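Local atomic coordinates of periplasmic protein (Legionella pneumophila subsp. pneumophila, PDB entry 4FGQ), a protein that probably acts as a calcium-dependent cysteine protease of the periplasm, of the bacterial transglutaminase-like family. Residues Tyr20-Trp31 and Pro75-Gly83; Val156-Leu164 and Gly177-Trp185. One frame throughout, in Å; residues are numbered along the deposited sequence.

Contact 1. Residues Tyr20-Trp31 and Pro75-Gly83; sequences YQGDTRKRFTAW and PVEFIVDGG
The Phe28 ring carries Ile79 on one face and two valines at its edge. Ile79 CG2 sits over the middle of the ring, 3.5 Å from the centroid of Phe28 and 3° off its normal, a CH-pi contact. At the rim, Phe28 CZ meets Val76 CG1 and Val80 CG2, so Ile79 takes a face of the ring while Val76 and Val80 line its CZ edge. The methyl reaches the face because Ile79 CG2 stands anti to the backbone N while CG1 lies beside it (chi1 -63°), which hands CG1 to Trp31 instead, 3.6 Å from Trp31 CE3. Trp31 CH2 rests 3.6 Å from Pro75 CB, and Phe28 CD1 lies at the indole edge. Tyr20 closes the other end, its OH 3.5 Å from Val80 CG2.

The Arg27 guanidinium is a flat group too: it lies between Gly82 CA on one face and Thr24 CA of its own helix on the other, with Ile79 O in its plane at the edge. It grips that one oxygen side-on: NE of Arg27 lies 2.9 Å from Ile79 O, and NH2 shares the same acceptor. A bend at its third torsion turns the group to the carbonyl; a weaker bond runs from Arg27 NH2 to Val80 O. One water bridges Thr24 OG1 and Val80 O.

The 22-31 part of helix 22-38 and helix 75-81 thus pack with their N-to-C directions at 137°, axes 9.2 Å apart, in the helical part of this papain-like clan CA protease fold; Phe54 of helix 43-55 meets Trp31 edge-to-face. Helix 75-81 ends in a Schellman motif with Gly82 as C-prime. A cation is set against carbonyls at a helix C-terminus, where the dipole would probably welcome its charge, while beside it the contact is carbon against carbon.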
loop_
_atom_site.group_PDB
_atom_site.type_symbol
_atom_site.label_atom_id
_atom_site.label_comp_id
_atom_site.label_asym_id
_atom_site.label_seq_id
_atom_site.Cartn_x
_atom_site.Cartn_y
_atom_site.Cartn_z
ATOM N N TYR A 20 4.897 -12.515 -18.439
ATOM C CA TYR A 20 4.881 -11.194 -19.081
ATOM C C TYR A 20 6.192 -10.933 -19.831
ATOM O O TYR A 20 7.104 -11.759 -19.796
ATOM C CB TYR A 20 4.611 -10.097 -18.039
ATOM C CG TYR A 20 3.250 -10.234 -17.392
ATOM C CD1 TYR A 20 3.089 -10.952 -16.219
ATOM C CD2 TYR A 20 2.125 -9.658 -17.965
ATOM C CE1 TYR A 20 1.847 -11.090 -15.629
ATOM C CE2 TYR A 20 0.876 -9.792 -17.381
ATOM C CZ TYR A 20 0.745 -10.508 -16.215
ATOM O OH TYR A 20 -0.492 -10.639 -15.633
ATOM N N GLN A 21 6.286 -9.792 -20.514
ATOM C CA GLN A 21 7.475 -9.476 -21.305
ATOM C C GLN A 21 7.920 -8.040 -21.086
ATOM O O GLN A 21 7.232 -7.265 -20.420
ATOM C CB GLN A 21 7.205 -9.691 -22.797
ATOM C CG GLN A 21 6.811 -11.102 -23.170
ATOM C CD GLN A 21 5.318 -11.352 -23.041
ATOM O OE1 GLN A 21 4.501 -10.563 -23.519
ATOM N NE2 GLN A 21 4.955 -12.455 -22.391
ATOM N N GLY A 22 9.068 -7.695 -21.663
ATOM C CA GLY A 22 9.546 -6.326 -21.658
ATOM C C GLY A 22 9.631 -5.731 -20.269
ATOM O O GLY A 22 10.093 -6.388 -19.330
ATOM N N ASP A 23 9.182 -4.489 -20.134
ATOM C CA ASP A 23 9.299 -3.788 -18.861
ATOM C C ASP A 23 8.386 -4.367 -17.790
ATOM O O ASP A 23 8.693 -4.280 -16.599
ATOM C CB ASP A 23 9.046 -2.290 -19.037
ATOM C CG ASP A 23 10.180 -1.592 -19.768
ATOM O OD1 ASP A 23 11.294 -2.159 -19.818
ATOM O OD2 ASP A 23 9.959 -0.475 -20.285
ATOM N N THR A 24 7.269 -4.957 -18.209
ATOM C CA THR A 24 6.344 -5.544 -17.241
ATOM C C THR A 24 7.015 -6.722 -16.547
ATOM O O THR A 24 6.948 -6.841 -15.326
ATOM C CB THR A 24 5.036 -6.001 -17.900
ATOM O OG1 THR A 24 4.434 -4.887 -18.570
ATOM C CG2 THR A 24 4.067 -6.540 -16.844
ATOM N N ARG A 25 7.673 -7.576 -17.327
ATOM C CA ARG A 25 8.430 -8.687 -16.758
ATOM C C ARG A 25 9.476 -8.160 -15.787
ATOM O O ARG A 25 9.619 -8.678 -14.680
ATOM C CB ARG A 25 9.104 -9.516 -17.856
ATOM C CG ARG A 25 10.081 -10.564 -17.320
ATOM C CD ARG A 25 10.651 -11.429 -18.443
ATOM N NE ARG A 25 9.616 -12.241 -19.086
ATOM C CZ ARG A 25 9.838 -13.098 -20.080
ATOM N NH1 ARG A 25 11.063 -13.261 -20.560
ATOM N NH2 ARG A 25 8.829 -13.791 -20.601
ATOM N N LYS A 26 10.193 -7.115 -16.203
ATOM C CA LYS A 26 11.208 -6.494 -15.355
ATOM C C LYS A 26 10.639 -5.953 -14.050
ATOM O O LYS A 26 11.318 -5.987 -13.030
ATOM C CB LYS A 26 11.941 -5.371 -16.093
ATOM C CG LYS A 26 12.879 -5.852 -17.186
ATOM C CD LYS A 26 13.671 -4.692 -17.756
ATOM C CE LYS A 26 14.809 -5.185 -18.623
ATOM N NZ LYS A 26 14.391 -6.330 -19.466
ATOM N N ARG A 27 9.417 -5.429 -14.077
ATOM C CA ARG A 27 8.806 -4.905 -12.860
ATOM C C ARG A 27 8.502 -6.021 -11.862
ATOM O O ARG A 27 8.706 -5.856 -10.659
ATOM C CB ARG A 27 7.540 -4.086 -13.161
ATOM C CG ARG A 27 7.829 -2.730 -13.798
ATOM C CD ARG A 27 6.620 -1.778 -13.762
ATOM N NE ARG A 27 5.434 -2.272 -14.471
ATOM C CZ ARG A 27 5.225 -2.174 -15.781
ATOM N NH1 ARG A 27 6.133 -1.615 -16.577
ATOM N NH2 ARG A 27 4.099 -2.650 -16.302
ATOM N N PHE A 28 7.995 -7.146 -12.358
ATOM C CA PHE A 28 7.738 -8.294 -11.488
ATOM C C PHE A 28 9.034 -8.788 -10.851
ATOM O O PHE A 28 9.104 -9.002 -9.638
ATOM C CB PHE A 28 7.036 -9.431 -12.243
ATOM C CG PHE A 28 5.543 -9.253 -12.351
ATOM C CD1 PHE A 28 4.731 -9.405 -11.234
ATOM C CD2 PHE A 28 4.953 -8.930 -13.563
ATOM C CE1 PHE A 28 3.353 -9.242 -11.327
ATOM C CE2 PHE A 28 3.581 -8.765 -13.661
ATOM C CZ PHE A 28 2.779 -8.921 -12.548
ATOM N N THR A 29 10.069 -8.948 -11.664
ATOM C CA THR A 29 11.354 -9.419 -11.150
ATOM C C THR A 29 11.920 -8.466 -10.106
ATOM O O THR A 29 12.463 -8.894 -9.080
ATOM C CB THR A 29 12.366 -9.611 -12.288
ATOM O OG1 THR A 29 11.895 -10.649 -13.160
ATOM C CG2 THR A 29 13.734 -9.997 -11.737
ATOM N N ALA A 30 11.767 -7.168 -10.354
ATOM C CA ALA A 30 12.244 -6.152 -9.423
ATOM C C ALA A 30 11.496 -6.185 -8.094
ATOM O O ALA A 30 12.095 -5.992 -7.034
ATOM C CB ALA A 30 12.142 -4.773 -10.063
ATOM N N TRP A 31 10.190 -6.427 -8.162
ATOM C CA TRP A 31 9.341 -6.545 -6.977
ATOM C C TRP A 31 9.780 -7.754 -6.146
ATOM O O TRP A 31 9.915 -7.665 -4.920
ATOM C CB TRP A 31 7.892 -6.702 -7.432
ATOM C CG TRP A 31 6.864 -6.747 -6.357
ATOM C CD1 TRP A 31 6.954 -6.242 -5.089
ATOM C CD2 TRP A 31 5.562 -7.325 -6.472
ATOM N NE1 TRP A 31 5.777 -6.487 -4.402
ATOM C CE2 TRP A 31 4.916 -7.147 -5.231
ATOM C CE3 TRP A 31 4.887 -7.984 -7.505
ATOM C CZ2 TRP A 31 3.617 -7.605 -5.003
ATOM C CZ3 TRP A 31 3.597 -8.436 -7.269
ATOM C CH2 TRP A 31 2.980 -8.245 -6.033
ATOM N N PRO A 75 -2.174 -5.917 -5.864
ATOM C CA PRO A 75 -0.748 -5.711 -6.146
ATOM C C PRO A 75 -0.348 -6.151 -7.557
ATOM O O PRO A 75 0.370 -5.425 -8.239
ATOM C CB PRO A 75 -0.065 -6.593 -5.098
ATOM C CG PRO A 75 -1.014 -6.521 -3.916
ATOM C CD PRO A 75 -2.391 -6.481 -4.517
ATOM N N VAL A 76 -0.818 -7.311 -8.006
ATOM C CA VAL A 76 -0.484 -7.759 -9.354
ATOM C C VAL A 76 -1.003 -6.788 -10.427
ATOM O O VAL A 76 -0.309 -6.495 -11.402
ATOM C CB VAL A 76 -0.974 -9.196 -9.611
ATOM C CG1 VAL A 76 -0.827 -9.562 -11.083
ATOM C CG2 VAL A 76 -0.193 -10.178 -8.732
ATOM N N GLU A 77 -2.213 -6.275 -10.240
ATOM C CA GLU A 77 -2.782 -5.329 -11.194
ATOM C C GLU A 77 -1.985 -4.023 -11.227
ATOM O O GLU A 77 -1.792 -3.428 -12.293
ATOM C CB GLU A 77 -4.253 -5.051 -10.869
ATOM C CG GLU A 77 -5.178 -6.224 -11.158
ATOM C CD GLU A 77 -6.594 -5.965 -10.676
ATOM O OE1 GLU A 77 -6.772 -5.735 -9.462
ATOM O OE2 GLU A 77 -7.520 -5.958 -11.513
ATOM N N PHE A 78 -1.535 -3.583 -10.060
ATOM C CA PHE A 78 -0.683 -2.401 -9.949
ATOM C C PHE A 78 0.592 -2.612 -10.772
ATOM O O PHE A 78 0.999 -1.749 -11.547
ATOM C CB PHE A 78 -0.333 -2.165 -8.479
ATOM C CG PHE A 78 0.424 -0.882 -8.214
ATOM C CD1 PHE A 78 1.806 -0.844 -8.299
ATOM C CD2 PHE A 78 -0.249 0.268 -7.828
ATOM C CE1 PHE A 78 2.512 0.324 -8.030
ATOM C CE2 PHE A 78 0.449 1.442 -7.557
ATOM C CZ PHE A 78 1.831 1.469 -7.662
ATOM N N ILE A 79 1.229 -3.765 -10.603
ATOM C CA ILE A 79 2.458 -4.059 -11.349
ATOM C C ILE A 79 2.232 -4.133 -12.865
ATOM O O ILE A 79 3.004 -3.561 -13.648
ATOM C CB ILE A 79 3.118 -5.363 -10.857
ATOM C CG1 ILE A 79 3.540 -5.236 -9.391
ATOM C CG2 ILE A 79 4.320 -5.722 -11.719
ATOM C CD1 ILE A 79 4.707 -4.272 -9.148
ATOM N N VAL A 80 1.178 -4.831 -13.284
ATOM C CA VAL A 80 0.846 -4.924 -14.703
ATOM C C VAL A 80 0.600 -3.545 -15.311
ATOM O O VAL A 80 1.100 -3.237 -16.398
ATOM C CB VAL A 80 -0.367 -5.850 -14.945
ATOM C CG1 VAL A 80 -0.861 -5.736 -16.378
ATOM C CG2 VAL A 80 0.003 -7.293 -14.630
ATOM N N ASP A 81 -0.135 -2.703 -14.597
ATOM C CA ASP A 81 -0.494 -1.380 -15.111
ATOM C C ASP A 81 0.651 -0.377 -15.019
ATOM O O ASP A 81 0.630 0.654 -15.699
ATOM C CB ASP A 81 -1.696 -0.819 -14.351
ATOM C CG ASP A 81 -2.975 -1.583 -14.633
ATOM O OD1 ASP A 81 -2.959 -2.461 -15.520
ATOM O OD2 ASP A 81 -3.999 -1.285 -13.979
ATOM N N GLY A 82 1.631 -0.675 -14.172
ATOM C CA GLY A 82 2.747 0.225 -13.950
ATOM C C GLY A 82 2.413 1.362 -13.004
ATOM O O GLY A 82 3.113 2.386 -12.974
ATOM N N GLY A 83 1.358 1.183 -12.212
ATOM C CA GLY A 83 0.980 2.188 -11.235
ATOM C C GLY A 83 -0.507 2.164 -10.933
ATOM O O GLY A 83 -1.178 1.179 -11.211
HETATM O O HOH W 1 1.734 -4.545 -18.716
#

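Contact 2. Residues Val156-Leu164 and Gly177-Trp185; sequences VYSFNAEGL and GDSKSLGKW
Phe159 and Trp185 meet as a T-shaped pair, with the Phe159 edge toward the Trp185 face, joining the beta-hairpin of strands 153-159 and 164-166, at the edge of the antiparallel sheet, to the start of the C-terminal helix. The planes stand at 70°, and Phe159 CE1 comes over the indole 3.5 Å from Trp185 CD2. Trp185 CG stands anti to the backbone N (chi1 -180°), which carries the indole out from the helix start toward the strand and lays its face against the Phe159 edge.

Leu182, the N-cap residue of helix 183-192, takes a face of the phenyl ring: its CD2 is 3.8 Å from the Phe159 centroid, a CH-pi contact. The same methyl touches Tyr157 CE1, and Leu182 CD1 lies beside the Tyr157 hydroxyl, the two side chains approaching from opposite directions. Trp72 touches Tyr157, Phe159, Leu182 and Trp185, adding a further aromatic ring to the apolar cluster, and Tyr157 stacks on Tyr111 of the neighbouring strand.

The hairpin turns through residues 160-163, held from within by Asn160. Its OD1 accepts from Glu162 N (3.0 Å) and Gly163 N (2.9 Å), an Asx turn and the wider Asx motif together, while ND2 bonds to Leu107 O. This shapes the turn that Ser179 approaches, with its OG 3.1 Å from Asn160 O and 3.2 Å from Ala161 O, both weak and competing for one proton.

Asn160 O also takes the indole N-H: Trp185 NE1 donates across 3.1 Å, arriving from well above the carbonyl plane of Asn160 O rather than within it.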
loop_
_atom_site.group_PDB
_atom_site.type_symbol
_atom_site.label_atom_id
_atom_site.label_comp_id
_atom_site.label_asym_id
_atom_site.label_seq_id
_atom_site.Cartn_x
_atom_site.Cartn_y
_atom_site.Cartn_z
ATOM N N VAL A 156 -10.085 9.127 8.443
ATOM C CA VAL A 156 -11.501 8.797 8.509
ATOM C C VAL A 156 -11.683 7.341 8.935
ATOM O O VAL A 156 -12.448 7.053 9.859
ATOM C CB VAL A 156 -12.177 9.074 7.157
ATOM C CG1 VAL A 156 -13.658 8.705 7.196
ATOM C CG2 VAL A 156 -12.018 10.543 6.809
ATOM N N TYR A 157 -10.996 6.427 8.261
ATOM C CA TYR A 157 -11.003 5.025 8.680
ATOM C C TYR A 157 -9.715 4.362 8.251
ATOM O O TYR A 157 -8.980 4.901 7.432
ATOM C CB TYR A 157 -12.217 4.264 8.115
ATOM C CG TYR A 157 -12.176 3.968 6.626
ATOM C CD1 TYR A 157 -11.597 2.801 6.148
ATOM C CD2 TYR A 157 -12.755 4.835 5.705
ATOM C CE1 TYR A 157 -11.567 2.519 4.794
ATOM C CE2 TYR A 157 -12.736 4.555 4.346
ATOM C CZ TYR A 157 -12.139 3.398 3.900
ATOM O OH TYR A 157 -12.108 3.108 2.555
ATOM N N SER A 158 -9.423 3.199 8.824
ATOM C CA SER A 158 -8.247 2.448 8.423
ATOM C C SER A 158 -8.582 0.959 8.409
ATOM O O SER A 158 -9.577 0.532 8.993
ATOM C CB SER A 158 -7.054 2.746 9.340
ATOM O OG SER A 158 -7.319 2.335 10.666
ATOM N N PHE A 159 -7.772 0.174 7.716
ATOM C CA PHE A 159 -8.064 -1.247 7.582
ATOM C C PHE A 159 -6.822 -2.039 7.201
ATOM O O PHE A 159 -5.825 -1.482 6.736
ATOM C CB PHE A 159 -9.156 -1.457 6.527
ATOM C CG PHE A 159 -8.763 -1.017 5.155
ATOM C CD1 PHE A 159 -8.293 -1.935 4.229
ATOM C CD2 PHE A 159 -8.854 0.322 4.786
ATOM C CE1 PHE A 159 -7.926 -1.529 2.953
ATOM C CE2 PHE A 159 -8.485 0.735 3.508
ATOM C CZ PHE A 159 -8.025 -0.191 2.598
ATOM N N ASN A 160 -6.882 -3.349 7.412
ATOM C CA ASN A 160 -5.891 -4.256 6.845
ATOM C C ASN A 160 -6.563 -5.592 6.531
ATOM O O ASN A 160 -7.789 -5.674 6.520
ATOM C CB ASN A 160 -4.663 -4.414 7.760
ATOM C CG ASN A 160 -5.028 -4.824 9.173
ATOM O OD1 ASN A 160 -6.066 -5.443 9.404
ATOM N ND2 ASN A 160 -4.166 -4.478 10.135
ATOM N N ALA A 161 -5.784 -6.639 6.291
ATOM C CA ALA A 161 -6.387 -7.921 5.930
ATOM C C ALA A 161 -7.289 -8.464 7.032
ATOM O O ALA A 161 -8.190 -9.263 6.769
ATOM C CB ALA A 161 -5.322 -8.941 5.547
ATOM N N GLU A 162 -7.059 -8.024 8.268
ATOM C CA GLU A 162 -7.779 -8.583 9.405
ATOM C C GLU A 162 -8.954 -7.737 9.876
ATOM O O GLU A 162 -10.024 -8.271 10.172
ATOM C CB GLU A 162 -6.827 -8.826 10.585
ATOM C CG GLU A 162 -5.810 -9.932 10.362
ATOM C CD GLU A 162 -4.600 -9.473 9.573
ATOM O OE1 GLU A 162 -4.081 -10.276 8.767
ATOM O OE2 GLU A 162 -4.161 -8.314 9.764
ATOM N N GLY A 163 -8.760 -6.423 9.953
ATOM C CA GLY A 163 -9.752 -5.574 10.582
ATOM C C GLY A 163 -10.066 -4.282 9.855
ATOM O O GLY A 163 -9.449 -3.945 8.845
ATOM N N LEU A 164 -11.046 -3.567 10.396
ATOM C CA LEU A 164 -11.491 -2.276 9.890
ATOM C C LEU A 164 -11.779 -1.411 11.109
ATOM O O LEU A 164 -12.495 -1.836 12.019
ATOM C CB LEU A 164 -12.774 -2.452 9.077
ATOM C CG LEU A 164 -13.573 -1.185 8.780
ATOM C CD1 LEU A 164 -12.820 -0.341 7.772
ATOM C CD2 LEU A 164 -14.963 -1.538 8.269
ATOM N N GLY A 177 -11.968 -5.968 13.180
ATOM C CA GLY A 177 -12.919 -5.037 12.605
ATOM C C GLY A 177 -13.790 -5.666 11.534
ATOM O O GLY A 177 -14.875 -5.160 11.240
ATOM N N ASP A 178 -13.318 -6.784 10.981
ATOM C CA ASP A 178 -13.937 -7.443 9.827
ATOM C C ASP A 178 -13.848 -6.532 8.603
ATOM O O ASP A 178 -14.803 -5.840 8.250
ATOM C CB ASP A 178 -15.386 -7.871 10.117
ATOM C CG ASP A 178 -15.929 -8.863 9.095
ATOM O OD1 ASP A 178 -15.386 -8.936 7.971
ATOM O OD2 ASP A 178 -16.908 -9.569 9.419
ATOM N N SER A 179 -12.684 -6.548 7.962
ATOM C CA SER A 179 -12.410 -5.695 6.809
ATOM C C SER A 179 -13.277 -6.038 5.599
ATOM O O SER A 179 -13.383 -5.251 4.668
ATOM C CB SER A 179 -10.929 -5.786 6.433
ATOM O OG SER A 179 -10.540 -7.137 6.237
ATOM N N LYS A 180 -13.901 -7.211 5.619
ATOM C CA LYS A 180 -14.710 -7.666 4.490
ATOM C C LYS A 180 -16.052 -6.930 4.354
ATOM O O LYS A 180 -16.782 -7.147 3.385
ATOM C CB LYS A 180 -14.924 -9.170 4.561
ATOM N N SER A 181 -16.379 -6.072 5.322
ATOM C CA SER A 181 -17.559 -5.212 5.225
ATOM C C SER A 181 -17.255 -4.081 4.248
ATOM O O SER A 181 -18.143 -3.347 3.813
ATOM C CB SER A 181 -17.930 -4.640 6.595
ATOM O OG SER A 181 -17.985 -5.657 7.580
ATOM N N LEU A 182 -15.970 -3.955 3.929
ATOM C CA LEU A 182 -15.475 -3.072 2.888
ATOM C C LEU A 182 -15.487 -3.901 1.602
ATOM O O LEU A 182 -14.580 -4.702 1.359
ATOM C CB LEU A 182 -14.050 -2.641 3.247
ATOM C CG LEU A 182 -13.438 -1.277 2.927
ATOM C CD1 LEU A 182 -14.358 -0.154 3.339
ATOM C CD2 LEU A 182 -12.100 -1.150 3.653
ATOM N N GLY A 183 -16.532 -3.723 0.796
ATOM C CA GLY A 183 -16.786 -4.567 -0.364
ATOM C C GLY A 183 -15.657 -4.715 -1.370
ATOM O O GLY A 183 -15.367 -5.831 -1.812
ATOM N N LYS A 184 -15.025 -3.603 -1.737
ATOM C CA LYS A 184 -13.959 -3.624 -2.736
ATOM C C LYS A 184 -12.738 -4.343 -2.216
ATOM O O LYS A 184 -11.987 -4.936 -2.984
ATOM C CB LYS A 184 -13.534 -2.207 -3.104
ATOM C CG LYS A 184 -14.604 -1.370 -3.741
ATOM C CD LYS A 184 -14.236 0.088 -3.586
ATOM C CE LYS A 184 -15.203 0.946 -4.334
ATOM N NZ LYS A 184 -14.854 2.391 -4.239
ATOM N N TRP A 185 -12.534 -4.246 -0.908
ATOM C CA TRP A 185 -11.385 -4.839 -0.243
ATOM C C TRP A 185 -11.588 -6.343 -0.163
ATOM O O TRP A 185 -10.677 -7.117 -0.442
ATOM C CB TRP A 185 -11.237 -4.225 1.153
ATOM C CG TRP A 185 -10.084 -4.725 1.982
ATOM C CD1 TRP A 185 -10.160 -5.289 3.217
ATOM C CD2 TRP A 185 -8.685 -4.674 1.650
ATOM N NE1 TRP A 185 -8.901 -5.604 3.678
ATOM C CE2 TRP A 185 -7.978 -5.240 2.732
ATOM C CE3 TRP A 185 -7.968 -4.217 0.542
ATOM C CZ2 TRP A 185 -6.585 -5.353 2.742
ATOM C CZ3 TRP A 185 -6.587 -4.332 0.548
ATOM C CH2 TRP A 185 -5.909 -4.895 1.642
#

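Contact 1 packs two helices and contact 2 ties the sheet to the C-terminal helix; they lie on opposite sides of the chain's centre, 26 Å apart between centres and about 7 Å at the nearest atoms. What lies near both is the calcium site seen in this protein, formed by Asp69, Tyr71, Asp85, Glu87 and Asp88, with no calcium bound in this model. The Asp81 side chain of contact 1 is about 7 Å from those of Tyr71 and Asp88, and its carboxylate is salt-bridged to Lys73; in contact 2, Tyr157 is about 6 Å from Glu87 and Trp185 about 9 Å from Asp88. Glu77 also hydrogen-bonds Tyr71 and salt-bridges Arg191 of the C-terminal helix.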